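Local coordinates for protein Alp7A (Bacillus subtilis, PDB 5EC0) that binds adenine nucleotide and, as an actin-like protein of the bacterial cytoskeleton, probably forms filaments that take part in plasmid segregation, at residues 29-34 against 73-78; 116-121 against 164-169; 48-53 against 109-114. All blocks are in the same frame, centred on the assembly; numbering follows the deposited sequence.

Contact 1: 29-34 against 73-78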
loop_
_atom_site.group_PDB
_atom_site.type_symbol
_atom_site.label_atom_id
_atom_site.label_comp_id
_atom_site.label_asym_id
_atom_site.label_seq_id
_atom_site.Cartn_x
_atom_site.Cartn_y
_atom_site.Cartn_z
ATOM N N ASN A 29 -11.891 2.833 -1.825
ATOM C CA ASN A 29 -13.307 2.714 -2.179
ATOM C C ASN A 29 -13.638 2.764 -3.658
ATOM O O ASN A 29 -13.199 3.662 -4.378
ATOM C CB ASN A 29 -14.103 3.811 -1.482
ATOM C CG ASN A 29 -13.837 3.853 -0.005
ATOM O OD1 ASN A 29 -13.069 4.686 0.474
ATOM N ND2 ASN A 29 -14.451 2.935 0.732
ATOM N N VAL A 30 -14.420 1.781 -4.095
ATOM C CA VAL A 30 -15.018 1.759 -5.424
ATOM C C VAL A 30 -16.503 1.461 -5.266
ATOM O O VAL A 30 -16.873 0.411 -4.738
ATOM C CB VAL A 30 -14.390 0.700 -6.337
ATOM C CG1 VAL A 30 -15.221 0.544 -7.622
ATOM C CG2 VAL A 30 -12.945 1.044 -6.659
ATOM N N VAL A 31 -17.354 2.383 -5.705
ATOM C CA VAL A 31 -18.788 2.169 -5.615
ATOM C C VAL A 31 -19.400 2.083 -7.007
ATOM O O VAL A 31 -19.258 3.000 -7.813
ATOM C CB VAL A 31 -19.472 3.285 -4.801
ATOM C CG1 VAL A 31 -20.978 3.192 -4.916
ATOM C CG2 VAL A 31 -19.054 3.195 -3.342
ATOM N N GLU A 32 -20.066 0.970 -7.295
ATOM C CA GLU A 32 -20.710 0.814 -8.586
ATOM C C GLU A 32 -22.093 1.422 -8.573
ATOM O O GLU A 32 -22.915 1.138 -7.694
ATOM C CB GLU A 32 -20.795 -0.653 -8.994
ATOM C CG GLU A 32 -21.631 -0.859 -10.254
ATOM C CD GLU A 32 -21.464 -2.239 -10.877
ATOM O OE1 GLU A 32 -21.796 -2.389 -12.070
ATOM O OE2 GLU A 32 -21.012 -3.173 -10.183
ATOM N N ILE A 33 -22.348 2.269 -9.560
ATOM C CA ILE A 33 -23.636 2.931 -9.684
ATOM C C ILE A 33 -24.206 2.651 -11.071
ATOM O O ILE A 33 -23.527 2.076 -11.912
ATOM C CB ILE A 33 -23.493 4.441 -9.454
ATOM C CG1 ILE A 33 -22.620 5.052 -10.558
ATOM C CG2 ILE A 33 -22.857 4.704 -8.087
ATOM C CD1 ILE A 33 -22.384 6.544 -10.423
ATOM N N SER A 34 -25.442 3.069 -11.323
ATOM C CA SER A 34 -26.074 2.788 -12.611
ATOM C C SER A 34 -25.796 3.914 -13.598
ATOM O O SER A 34 -25.226 4.940 -13.229
ATOM C CB SER A 34 -27.583 2.587 -12.446
ATOM O OG SER A 34 -28.232 3.823 -12.198
ATOM N N GLU A 73 -11.914 9.119 -3.438
ATOM C CA GLU A 73 -12.580 10.049 -2.536
ATOM C C GLU A 73 -14.015 10.360 -2.961
ATOM O O GLU A 73 -14.851 10.662 -2.113
ATOM C CB GLU A 73 -11.774 11.349 -2.427
ATOM C CG GLU A 73 -12.182 12.253 -1.273
ATOM C CD GLU A 73 -11.983 11.600 0.093
ATOM O OE1 GLU A 73 -10.899 11.016 0.320
ATOM O OE2 GLU A 73 -12.906 11.681 0.937
ATOM N N LEU A 74 -14.301 10.295 -4.263
ATOM C CA LEU A 74 -15.666 10.523 -4.734
ATOM C C LEU A 74 -16.607 9.398 -4.290
ATOM O O LEU A 74 -17.810 9.603 -4.161
ATOM C CB LEU A 74 -15.705 10.671 -6.258
ATOM C CG LEU A 74 -17.047 11.145 -6.837
ATOM C CD1 LEU A 74 -17.481 12.483 -6.217
ATOM C CD2 LEU A 74 -16.973 11.242 -8.361
ATOM N N ALA A 75 -16.059 8.211 -4.054
ATOM C CA ALA A 75 -16.857 7.076 -3.600
ATOM C C ALA A 75 -17.106 7.117 -2.086
ATOM O O ALA A 75 -17.919 6.351 -1.559
ATOM C CB ALA A 75 -16.175 5.764 -3.987
ATOM N N GLU A 76 -16.425 8.026 -1.395
ATOM C CA GLU A 76 -16.372 8.001 0.068
ATOM C C GLU A 76 -17.726 8.098 0.794
ATOM O O GLU A 76 -18.006 7.274 1.663
ATOM C CB GLU A 76 -15.450 9.113 0.579
ATOM C CG GLU A 76 -14.800 8.781 1.894
ATOM C CD GLU A 76 -13.995 7.504 1.805
ATOM O OE1 GLU A 76 -14.242 6.583 2.614
ATOM O OE2 GLU A 76 -13.122 7.426 0.912
ATOM N N PRO A 77 -18.567 9.098 0.460
ATOM C CA PRO A 77 -19.810 9.215 1.242
ATOM C C PRO A 77 -20.798 8.050 1.062
ATOM O O PRO A 77 -21.696 7.889 1.889
ATOM C CB PRO A 77 -20.430 10.521 0.721
ATOM C CG PRO A 77 -19.284 11.281 0.132
ATOM C CD PRO A 77 -18.411 10.228 -0.477
ATOM N N GLU A 78 -20.631 7.253 0.009
ATOM C CA GLU A 78 -21.539 6.139 -0.266
ATOM C C GLU A 78 -21.271 4.931 0.636
ATOM O O GLU A 78 -20.127 4.653 1.010
ATOM C CB GLU A 78 -21.435 5.722 -1.737
ATOM C CG GLU A 78 -21.705 6.852 -2.730
ATOM C CD GLU A 78 -23.098 7.440 -2.585
ATOM O OE1 GLU A 78 -24.074 6.656 -2.533
ATOM O OE2 GLU A 78 -23.215 8.684 -2.506
#

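Contact 2: 116-121 against 164-169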
loop_
_atom_site.group_PDB
_atom_site.type_symbol
_atom_site.label_atom_id
_atom_site.label_comp_id
_atom_site.label_asym_id
_atom_site.label_seq_id
_atom_site.Cartn_x
_atom_site.Cartn_y
_atom_site.Cartn_z
ATOM N N GLU A 116 -5.990 15.999 -25.894
ATOM C CA GLU A 116 -6.436 15.248 -27.071
ATOM C C GLU A 116 -5.733 13.890 -27.262
ATOM O O GLU A 116 -6.039 13.157 -28.205
ATOM C CB GLU A 116 -6.252 16.098 -28.337
ATOM C CG GLU A 116 -4.797 16.379 -28.698
ATOM C CD GLU A 116 -4.179 17.494 -27.866
ATOM O OE1 GLU A 116 -4.918 18.149 -27.099
ATOM O OE2 GLU A 116 -2.953 17.717 -27.974
ATOM N N ASP A 117 -4.789 13.560 -26.388
ATOM C CA ASP A 117 -4.144 12.243 -26.431
ATOM C C ASP A 117 -5.041 11.196 -25.765
ATOM O O ASP A 117 -5.265 11.255 -24.563
ATOM C CB ASP A 117 -2.772 12.300 -25.743
ATOM C CG ASP A 117 -1.975 11.017 -25.901
ATOM O OD1 ASP A 117 -2.422 10.109 -26.632
ATOM O OD2 ASP A 117 -0.893 10.921 -25.285
ATOM N N ASN A 118 -5.562 10.248 -26.536
ATOM C CA ASN A 118 -6.494 9.264 -25.979
ATOM C C ASN A 118 -5.894 7.876 -25.757
ATOM O O ASN A 118 -6.627 6.900 -25.596
ATOM C CB ASN A 118 -7.721 9.134 -26.881
ATOM C CG ASN A 118 -8.517 10.426 -26.972
ATOM O OD1 ASN A 118 -8.736 11.101 -25.972
ATOM N ND2 ASN A 118 -8.942 10.778 -28.179
ATOM N N GLU A 119 -4.567 7.785 -25.735
ATOM C CA GLU A 119 -3.919 6.483 -25.634
ATOM C C GLU A 119 -2.739 6.515 -24.683
ATOM O O GLU A 119 -1.934 7.446 -24.715
ATOM C CB GLU A 119 -3.456 5.998 -27.014
ATOM C CG GLU A 119 -3.576 4.483 -27.205
ATOM C CD GLU A 119 -2.739 3.957 -28.357
ATOM O OE1 GLU A 119 -3.323 3.516 -29.374
ATOM O OE2 GLU A 119 -1.494 3.975 -28.234
ATOM N N VAL A 120 -2.648 5.486 -23.840
ATOM C CA VAL A 120 -1.518 5.312 -22.934
ATOM C C VAL A 120 -0.900 3.936 -23.132
ATOM O O VAL A 120 -1.602 2.922 -23.049
ATOM C CB VAL A 120 -1.934 5.468 -21.442
ATOM C CG1 VAL A 120 -0.781 5.076 -20.511
ATOM C CG2 VAL A 120 -2.386 6.884 -21.166
ATOM N N THR A 121 0.403 3.908 -23.408
ATOM C CA THR A 121 1.182 2.675 -23.371
ATOM C C THR A 121 2.035 2.584 -22.090
ATOM O O THR A 121 2.695 3.542 -21.694
ATOM C CB THR A 121 2.109 2.545 -24.610
ATOM O OG1 THR A 121 2.805 3.780 -24.818
ATOM C CG2 THR A 121 1.313 2.217 -25.850
ATOM N N LEU A 164 -13.370 16.829 -18.592
ATOM C CA LEU A 164 -12.226 15.939 -18.831
ATOM C C LEU A 164 -12.651 14.603 -19.442
ATOM O O LEU A 164 -11.943 13.606 -19.330
ATOM C CB LEU A 164 -11.466 15.682 -17.529
ATOM C CG LEU A 164 -10.761 16.892 -16.917
ATOM C CD1 LEU A 164 -10.332 16.599 -15.489
ATOM C CD2 LEU A 164 -9.567 17.315 -17.770
ATOM N N GLU A 165 -13.818 14.596 -20.079
ATOM C CA GLU A 165 -14.348 13.404 -20.729
ATOM C C GLU A 165 -13.457 12.891 -21.855
ATOM O O GLU A 165 -12.895 13.668 -22.622
ATOM C CB GLU A 165 -15.742 13.683 -21.295
ATOM C CG GLU A 165 -16.724 14.243 -20.291
ATOM C CD GLU A 165 -16.882 15.744 -20.420
ATOM O OE1 GLU A 165 -15.856 16.443 -20.559
ATOM O OE2 GLU A 165 -18.035 16.220 -20.393
ATOM N N LYS A 166 -13.355 11.570 -21.943
ATOM C CA LYS A 166 -12.712 10.878 -23.062
ATOM C C LYS A 166 -12.792 9.386 -22.805
ATOM O O LYS A 166 -12.985 8.962 -21.666
ATOM C CB LYS A 166 -11.242 11.295 -23.238
ATOM C CG LYS A 166 -10.342 10.951 -22.057
ATOM C CD LYS A 166 -8.861 11.075 -22.411
ATOM C CE LYS A 166 -8.451 12.530 -22.615
ATOM N NZ LYS A 166 -7.012 12.668 -22.975
ATOM N N GLU A 167 -12.642 8.596 -23.861
ATOM C CA GLU A 167 -12.338 7.179 -23.705
ATOM C C GLU A 167 -10.843 6.939 -23.938
ATOM O O GLU A 167 -10.306 7.200 -25.019
ATOM C CB GLU A 167 -13.164 6.313 -24.656
ATOM C CG GLU A 167 -13.089 4.837 -24.314
ATOM C CD GLU A 167 -14.005 3.985 -25.174
ATOM O OE1 GLU A 167 -14.222 4.347 -26.358
ATOM O OE2 GLU A 167 -14.509 2.957 -24.659
ATOM N N LEU A 168 -10.177 6.433 -22.912
ATOM C CA LEU A 168 -8.747 6.231 -22.969
ATOM C C LEU A 168 -8.459 4.763 -23.251
ATOM O O LEU A 168 -8.966 3.875 -22.545
ATOM C CB LEU A 168 -8.114 6.674 -21.647
ATOM C CG LEU A 168 -6.625 6.962 -21.492
ATOM C CD1 LEU A 168 -6.250 8.256 -22.174
ATOM C CD2 LEU A 168 -6.300 7.041 -20.008
ATOM N N THR A 169 -7.673 4.497 -24.290
ATOM C CA THR A 169 -7.144 3.142 -24.480
ATOM C C THR A 169 -5.811 3.011 -23.747
ATOM O O THR A 169 -4.907 3.829 -23.938
ATOM C CB THR A 169 -6.963 2.794 -25.962
ATOM O OG1 THR A 169 -8.212 2.944 -26.633
ATOM C CG2 THR A 169 -6.498 1.363 -26.140
#

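Contact 3: 48-53 against 109-114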
loop_
_atom_site.group_PDB
_atom_site.type_symbol
_atom_site.label_atom_id
_atom_site.label_comp_id
_atom_site.label_asym_id
_atom_site.label_seq_id
_atom_site.Cartn_x
_atom_site.Cartn_y
_atom_site.Cartn_z
ATOM N N ASP A 48 -9.343 22.190 -14.391
ATOM C CA ASP A 48 -8.008 21.866 -13.893
ATOM C C ASP A 48 -7.874 20.368 -13.612
ATOM O O ASP A 48 -8.555 19.833 -12.734
ATOM C CB ASP A 48 -7.714 22.684 -12.635
ATOM C CG ASP A 48 -6.297 22.513 -12.134
ATOM O OD1 ASP A 48 -5.490 21.820 -12.789
ATOM O OD2 ASP A 48 -5.987 23.091 -11.069
ATOM N N PRO A 49 -6.984 19.688 -14.355
ATOM C CA PRO A 49 -6.807 18.237 -14.249
ATOM C C PRO A 49 -6.557 17.748 -12.824
ATOM O O PRO A 49 -6.886 16.601 -12.507
ATOM C CB PRO A 49 -5.585 17.974 -15.129
ATOM C CG PRO A 49 -5.625 19.075 -16.141
ATOM C CD PRO A 49 -6.142 20.273 -15.414
ATOM N N ALA A 50 -5.996 18.600 -11.973
ATOM C CA ALA A 50 -5.706 18.189 -10.606
ATOM C C ALA A 50 -6.998 17.935 -9.845
ATOM O O ALA A 50 -7.022 17.139 -8.920
ATOM C CB ALA A 50 -4.856 19.236 -9.888
ATOM N N ASP A 51 -8.075 18.604 -10.254
ATOM C CA ASP A 51 -9.355 18.462 -9.573
ATOM C C ASP A 51 -9.982 17.090 -9.821
ATOM O O ASP A 51 -10.856 16.661 -9.086
ATOM C CB ASP A 51 -10.322 19.565 -10.008
ATOM C CG ASP A 51 -9.880 20.948 -9.549
ATOM O OD1 ASP A 51 -9.157 21.034 -8.535
ATOM O OD2 ASP A 51 -10.267 21.950 -10.194
ATOM N N LEU A 52 -9.519 16.394 -10.849
ATOM C CA LEU A 52 -10.092 15.103 -11.210
ATOM C C LEU A 52 -9.880 14.037 -10.127
ATOM O O LEU A 52 -10.665 13.102 -10.001
ATOM C CB LEU A 52 -9.489 14.628 -12.526
ATOM C CG LEU A 52 -9.978 13.300 -13.100
ATOM C CD1 LEU A 52 -11.479 13.363 -13.412
ATOM C CD2 LEU A 52 -9.167 12.942 -14.335
ATOM N N LYS A 53 -8.814 14.184 -9.351
ATOM C CA LYS A 53 -8.426 13.154 -8.398
ATOM C C LYS A 53 -9.553 12.872 -7.406
ATOM O O LYS A 53 -9.834 11.712 -7.095
ATOM C CB LYS A 53 -7.153 13.563 -7.654
ATOM C CG LYS A 53 -6.460 12.413 -6.955
ATOM C CD LYS A 53 -5.199 12.876 -6.255
ATOM C CE LYS A 53 -5.082 12.226 -4.888
ATOM N NZ LYS A 53 -3.746 12.428 -4.268
ATOM N N GLN A 109 -2.903 10.544 -16.733
ATOM C CA GLN A 109 -2.910 11.029 -18.111
ATOM C C GLN A 109 -3.457 12.452 -18.181
ATOM O O GLN A 109 -2.912 13.293 -18.899
ATOM C CB GLN A 109 -3.732 10.115 -19.019
ATOM C CG GLN A 109 -3.468 10.326 -20.496
ATOM C CD GLN A 109 -4.154 11.568 -21.099
ATOM O OE1 GLN A 109 -5.310 11.882 -20.789
ATOM N NE2 GLN A 109 -3.433 12.272 -21.969
ATOM N N ALA A 110 -4.535 12.712 -17.444
ATOM C CA ALA A 110 -5.156 14.038 -17.434
ATOM C C ALA A 110 -4.239 15.062 -16.776
ATOM O O ALA A 110 -4.158 16.201 -17.219
ATOM C CB ALA A 110 -6.493 13.999 -16.716
ATOM N N LEU A 111 -3.554 14.644 -15.714
ATOM C CA LEU A 111 -2.651 15.526 -14.981
ATOM C C LEU A 111 -1.416 15.892 -15.795
ATOM O O LEU A 111 -1.088 17.065 -15.919
ATOM C CB LEU A 111 -2.221 14.877 -13.657
ATOM C CG LEU A 111 -1.419 15.734 -12.671
ATOM C CD1 LEU A 111 -2.251 16.921 -12.170
ATOM C CD2 LEU A 111 -0.922 14.902 -11.492
ATOM N N LYS A 112 -0.736 14.892 -16.352
ATOM C CA LYS A 112 0.572 15.114 -16.968
ATOM C C LYS A 112 0.583 15.074 -18.499
ATOM O O LYS A 112 1.615 15.344 -19.103
ATOM C CB LYS A 112 1.578 14.084 -16.451
ATOM C CG LYS A 112 1.657 13.974 -14.941
ATOM C CD LYS A 112 2.401 15.153 -14.319
ATOM C CE LYS A 112 2.914 14.788 -12.919
ATOM N NZ LYS A 112 3.877 15.780 -12.334
ATOM N N GLY A 113 -0.541 14.734 -19.124
ATOM C CA GLY A 113 -0.568 14.578 -20.572
ATOM C C GLY A 113 -1.424 15.580 -21.333
ATOM O O GLY A 113 -1.927 16.545 -20.773
ATOM N N LYS A 114 -1.603 15.335 -22.624
ATOM C CA LYS A 114 -2.316 16.266 -23.491
ATOM C C LYS A 114 -3.790 15.901 -23.574
ATOM O O LYS A 114 -4.150 14.725 -23.685
ATOM C CB LYS A 114 -1.690 16.279 -24.884
ATOM C CG LYS A 114 -0.166 16.337 -24.858
ATOM C CD LYS A 114 0.443 15.873 -26.177
ATOM C CE LYS A 114 0.421 16.978 -27.232
ATOM N NZ LYS A 114 0.494 16.449 -28.632
#

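Contact 1: 29-34 against 73-78
N29 meets the turn through two kinds of surface. Its CB lies 3.8 Å from A75 CB, and its backbone O lies 3.7 Å from the same methyl carbon, while its amide end faces the carboxylate of E76, the two planes 78° apart. E76 leaves its backbone away from the strand, with CG anti to the backbone N (chi1 -151°), and a bend at chi2 (58°) lets the chain turn back. The carboxylate's strongest polar partner is R263, in a salt bridge. An alanine at E76 would probably leave R263 without this acidic mate. V30 points away from the turn, onto I96 and T100 of helix 95-112. V31 carries the apolar part: its CG2 sits 3.9 Å from A75 CB and 3.8 Å from E78 CB, and its side chain crosses that of E78 at about a right angle. The arrangement is a type I beta turn, A75 to E78, folded over the strand 22-33 that pairs antiparallel with 65-71. R263 shares helix 262-272 with the ADP-binding E266 and Y270, consistent with a link beside the nucleotide cleft of an actin-like fold.

Contact 2: 116-121 against 164-169
N118 and T169 open the backbone pairing: T169 N donates to N118 O at 2.9 Å, and T169 O accepts from V120 N at 2.8 Å. T169 thus uses both backbone polar atoms on the residues flanking E119, the pattern of a parallel pair, and the strand axes diverge by only 24°. CA-H...O contacts supplement it, from E119 CA to T169 O at 3.3 Å and from L168 CA to N118 O at 3.4 Å. The ammonium of K166 is held by three acceptors. D117 O takes it at 2.8 Å from NZ, with the donor 44° out of the carbonyl plane, while R115 O and Q109 OE1 supply the others. A bend at chi3 (70°) turns CE, and with it the end of the chain, out of the extended line. D117 is satisfied at both carboxylate oxygens: OD1 receives E119 N at 3.3 Å, an Asx turn leading into the strand, and OD2 receives M1 N. E119 and T169 lie side by side, pointing the same way, with E119 OE1 bridged to K171 and T169 OG1 bound by Q156. On the other face V120 CG2 and L168 CD2 meet at 4.1 Å, both side chains close to Q109 of helix 95-112. This is the start of a parallel strand pair in the large mixed sheet of an actin-like domain, with the helix packed over V120 and L168.

Contact 3: 48-53 against 109-114
P49 and A110 meet where the loop 48-53 passes the end of helix 95-112, and the shortest polar bond here lies within the second of them: G113 N donates to Q109 O at 2.8 Å, closing the final turn of the helix. In 48-53 the backbone bonds span three residues rather than four, D51 N to D48 O and L52 N to P49 O, with a weak bond from A50 N to D48 OD1 beside them. Each segment therefore spends these backbone donors on itself, and no hydrogen bond crosses between the two.

What crosses is packing, of carbon on carbon and of proline ring carbons on a backbone oxygen. The proline ring is laid against the carbonyl of A110, with P49 CB 3.1 Å and P49 CG 3.4 Å from A110 O, a close approach of two ring carbons to that oxygen. L52 fills the next place: its CG is anti to the backbone N (chi1 -179°), and its CD2 branch then reaches the methyl of A110, L52 CD2 to A110 CB being 3.7 Å. L52 also touches Y107 and L164. From the helix, L111 CD1 lies 4.0 Å from A50 CA and also touches the A50 methyl. L111 also lies on Y22.

Q109 fixes the chain beyond the helix. Its NE2 donates to K114 O at 3.1 Å with an N-H...O angle of 163°, the acceptor lying in the amide plane of Q109 while the donor sits above the carbonyl plane of K114.

The chemistry implies a fit set by shape: small and branched apolar groups, and the proline ring against the A110 oxygen, bring the two segments together, while the hydrogen bonds described stiffen each segment separately and leave the join to packing.

The three contacts belong to one part of the fold, the large mixed sheet and helix 95-112 beside it. Contacts 1 and 3 interleave along the chain, with centres 20 Å apart and nearest atoms about 5 Å apart, whereas contact 2 begins after both have closed. Contacts 2 and 3 adjoin, centres 11 Å apart, and meet through K166 and Q109, so the end of helix 95-112 is joined to the start of strand 166-179; strand 119-129 follows the helix in the chain. Contacts 1 and 2 reach the same sheet, centres 22 Å apart. Contact 1 is nearer the nucleotide, the N29 side chain being about 11 Å from bound ADP; contacts 2 and 3 lie away from the annotated sites.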